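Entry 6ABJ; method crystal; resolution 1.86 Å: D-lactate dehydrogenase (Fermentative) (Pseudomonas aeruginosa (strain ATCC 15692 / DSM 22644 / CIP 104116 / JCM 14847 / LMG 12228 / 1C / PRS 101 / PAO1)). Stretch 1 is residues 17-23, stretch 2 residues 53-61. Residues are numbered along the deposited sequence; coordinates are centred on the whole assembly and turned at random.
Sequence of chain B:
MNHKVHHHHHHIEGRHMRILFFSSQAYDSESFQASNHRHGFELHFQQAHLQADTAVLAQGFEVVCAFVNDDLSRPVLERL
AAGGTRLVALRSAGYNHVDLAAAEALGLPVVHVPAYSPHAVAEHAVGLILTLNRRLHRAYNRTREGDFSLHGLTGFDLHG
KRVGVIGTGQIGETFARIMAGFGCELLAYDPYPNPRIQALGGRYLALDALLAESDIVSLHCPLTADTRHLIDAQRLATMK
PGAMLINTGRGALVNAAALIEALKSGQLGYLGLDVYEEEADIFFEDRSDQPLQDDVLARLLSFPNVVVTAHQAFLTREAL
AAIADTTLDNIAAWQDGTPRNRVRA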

# COMPACT_ATOMS: atom_id res chain seq x y z
N MET B 17 44.04 7.75 13.08
CA MET B 17 42.92 8.56 13.66
C MET B 17 41.63 7.76 13.48
O MET B 17 41.27 7.43 12.35
CB MET B 17 42.75 9.91 12.96
CG MET B 17 41.52 10.69 13.42
SD MET B 17 41.87 11.92 14.70
CE MET B 17 42.18 13.37 13.69
N ARG B 18 40.94 7.48 14.59
CA ARG B 18 39.83 6.54 14.60
C ARG B 18 38.52 7.33 14.78
O ARG B 18 38.46 8.27 15.59
CB ARG B 18 39.98 5.48 15.70
CG ARG B 18 41.27 4.66 15.62
CD ARG B 18 41.19 3.38 16.45
NE ARG B 18 40.69 3.65 17.81
CZ ARG B 18 39.92 2.82 18.52
NH1 ARG B 18 39.51 1.68 18.01
NH2 ARG B 18 39.54 3.15 19.76
N ILE B 19 37.50 6.95 14.00
CA ILE B 19 36.18 7.68 14.01
C ILE B 19 35.09 6.65 14.19
O ILE B 19 35.06 5.65 13.47
CB ILE B 19 35.91 8.50 12.71
CG1 ILE B 19 37.04 9.50 12.42
CG2 ILE B 19 34.60 9.28 12.82
CD1 ILE B 19 37.14 9.94 10.99
N LEU B 20 34.29 6.84 15.24
CA LEU B 20 33.14 5.99 15.49
C LEU B 20 31.86 6.73 15.04
O LEU B 20 31.54 7.80 15.55
CB LEU B 20 33.04 5.59 16.98
CG LEU B 20 31.84 4.69 17.35
CD1 LEU B 20 31.87 3.35 16.61
CD2 LEU B 20 31.81 4.49 18.86
N PHE B 21 31.13 6.10 14.10
CA PHE B 21 29.84 6.62 13.63
C PHE B 21 28.66 5.94 14.34
O PHE B 21 28.61 4.71 14.35
CB PHE B 21 29.68 6.32 12.14
CG PHE B 21 30.67 7.03 11.24
CD1 PHE B 21 32.01 6.62 11.17
CD2 PHE B 21 30.26 8.08 10.45
CE1 PHE B 21 32.91 7.27 10.33
CE2 PHE B 21 31.13 8.72 9.59
CZ PHE B 21 32.48 8.33 9.55
N PHE B 22 27.80 6.73 14.99
CA PHE B 22 26.61 6.23 15.60
C PHE B 22 25.47 6.49 14.58
O PHE B 22 25.64 7.27 13.64
CB PHE B 22 26.29 6.93 16.91
CG PHE B 22 27.14 6.51 18.05
CD1 PHE B 22 26.78 5.43 18.84
CD2 PHE B 22 28.35 7.19 18.31
CE1 PHE B 22 27.58 5.03 19.90
CE2 PHE B 22 29.17 6.78 19.36
CZ PHE B 22 28.77 5.69 20.16
N SER B 23 24.38 5.74 14.75
CA SER B 23 23.16 5.79 13.87
C SER B 23 23.50 5.56 12.39
O SER B 23 22.96 6.18 11.52
CB SER B 23 22.41 7.10 14.11
OG SER B 23 21.95 7.21 15.48
N ASP B 53 23.46 5.01 27.47
CA ASP B 53 23.89 3.62 27.61
C ASP B 53 24.67 3.00 26.42
O ASP B 53 25.08 1.85 26.49
CB ASP B 53 22.69 2.74 27.98
CG ASP B 53 21.90 2.25 26.74
OD1 ASP B 53 21.59 3.07 25.85
OD2 ASP B 53 21.58 1.04 26.68
N THR B 54 24.85 3.75 25.33
CA THR B 54 25.71 3.31 24.20
C THR B 54 27.01 4.18 24.06
O THR B 54 27.88 3.89 23.21
CB THR B 54 24.97 3.41 22.87
OG1 THR B 54 24.51 4.76 22.67
CG2 THR B 54 23.77 2.46 22.88
N ALA B 55 27.12 5.21 24.88
CA ALA B 55 28.29 6.11 24.82
C ALA B 55 29.59 5.34 25.07
O ALA B 55 30.67 5.67 24.51
CB ALA B 55 28.13 7.23 25.84
N VAL B 56 29.47 4.29 25.88
CA VAL B 56 30.59 3.44 26.23
C VAL B 56 31.27 2.85 24.99
O VAL B 56 32.46 2.55 25.02
CB VAL B 56 30.15 2.34 27.25
CG1 VAL B 56 29.09 1.41 26.66
CG2 VAL B 56 31.37 1.59 27.78
N LEU B 57 30.53 2.69 23.90
CA LEU B 57 31.11 2.19 22.66
C LEU B 57 32.19 3.12 22.06
O LEU B 57 33.09 2.67 21.33
CB LEU B 57 29.98 1.94 21.64
CG LEU B 57 29.02 0.81 22.02
CD1 LEU B 57 27.82 0.78 21.08
CD2 LEU B 57 29.73 -0.54 22.03
N ALA B 58 32.06 4.42 22.36
CA ALA B 58 33.00 5.44 21.90
C ALA B 58 34.24 5.58 22.80
O ALA B 58 35.07 6.48 22.60
CB ALA B 58 32.29 6.78 21.86
N GLN B 59 34.36 4.70 23.80
CA GLN B 59 35.50 4.75 24.69
C GLN B 59 36.78 4.47 23.88
O GLN B 59 36.89 3.46 23.17
CB GLN B 59 35.39 3.75 25.84
CG GLN B 59 36.62 3.80 26.77
CD GLN B 59 36.31 3.63 28.23
OE1 GLN B 59 35.26 3.11 28.62
NE2 GLN B 59 37.25 4.06 29.07
N GLY B 60 37.73 5.39 23.99
CA GLY B 60 39.01 5.27 23.32
C GLY B 60 39.01 5.81 21.91
O GLY B 60 40.03 5.76 21.25
N PHE B 61 37.86 6.29 21.42
CA PHE B 61 37.77 6.84 20.07
C PHE B 61 37.90 8.34 20.16
O PHE B 61 37.18 9.02 20.94
CB PHE B 61 36.42 6.48 19.38
CG PHE B 61 36.34 5.08 18.86
CD1 PHE B 61 36.72 4.81 17.56
CD2 PHE B 61 35.88 4.03 19.66
CE1 PHE B 61 36.65 3.53 17.03
CE2 PHE B 61 35.78 2.74 19.14
CZ PHE B 61 36.17 2.50 17.81

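The contact that the strand at residues 18–21, with Phe22 just after it, makes with the turn-rich segment at 53–61 is a small, mostly apolar packing, with a single hydrogen bond and a cation-pi stack at one end, and it illustrates how alternate residues of a strand and the residue just beyond it can serve one neighbour in succession. In an extended chain, side chains point to opposite sides by turns. Here Arg18, Leu20 and Phe22 direct their CA-to-CB bonds toward the second segment, whereas that of Ile19 points away, and the residue contributes little beyond its backbone.

Phe61 links the polar end of the contact to the apolar part. Its ring is held between two consecutive members of the inward-pointing series. Over one face lies the guanidinium of Arg18, nearly flat on the ring, with the planes at 17° and Arg18 CZ 3.8 Å from the centroid of the Phe61 ring, a cation-pi arrangement. Over the opposite face, Leu20 CB sits 3.9 Å from the centroid of the Phe61 ring and only 17° off its normal, a CH-pi contact. The aromatic ring thus receives a charged group on one side and an aliphatic one on the other.

Stacking leaves the edge of a guanidinium free for hydrogen bonding, and Arg18 uses this division well. Its NH2 donates to Gly60 O at 3.0 Å, with a nearly straight N-H...O angle of 167°, while its face remains against Phe61. The acceptor is presented by a type II beta turn from Ala58 to Phe61, closed by a hydrogen bond from Phe61 N to Ala58 O at 3.0 Å. Gly60, with phi/psi of 87°/-2°, suits this turn: a CB at these backbone angles would be jammed against the preceding carbonyl oxygen, and would also stand 3.6 Å from Arg18 NH2.

Farther along, the packing becomes apolar and draws on the 3-10 segment 56–58. Leu20 reaches Ala58 closely, with Leu20 CD2 3.4 Å from Ala58 CA and 3.8 Å from Ala58 CB; the small alanine side chain accompanies this close approach to the backbone. The same methyl, Leu20 CD2, lies 4.2 Å from Leu57 CB. Phe22 continues the series. Ala58 CB meets the edge of its ring, 4.0 Å from Phe22 CE2, and Thr54 O also lies near the ring plane, 3.5 Å from Phe22 CE1. Ala58 therefore touches both Leu20 and Phe22, joining successive inward-pointing residues much as Phe61 joins Arg18 and Leu20.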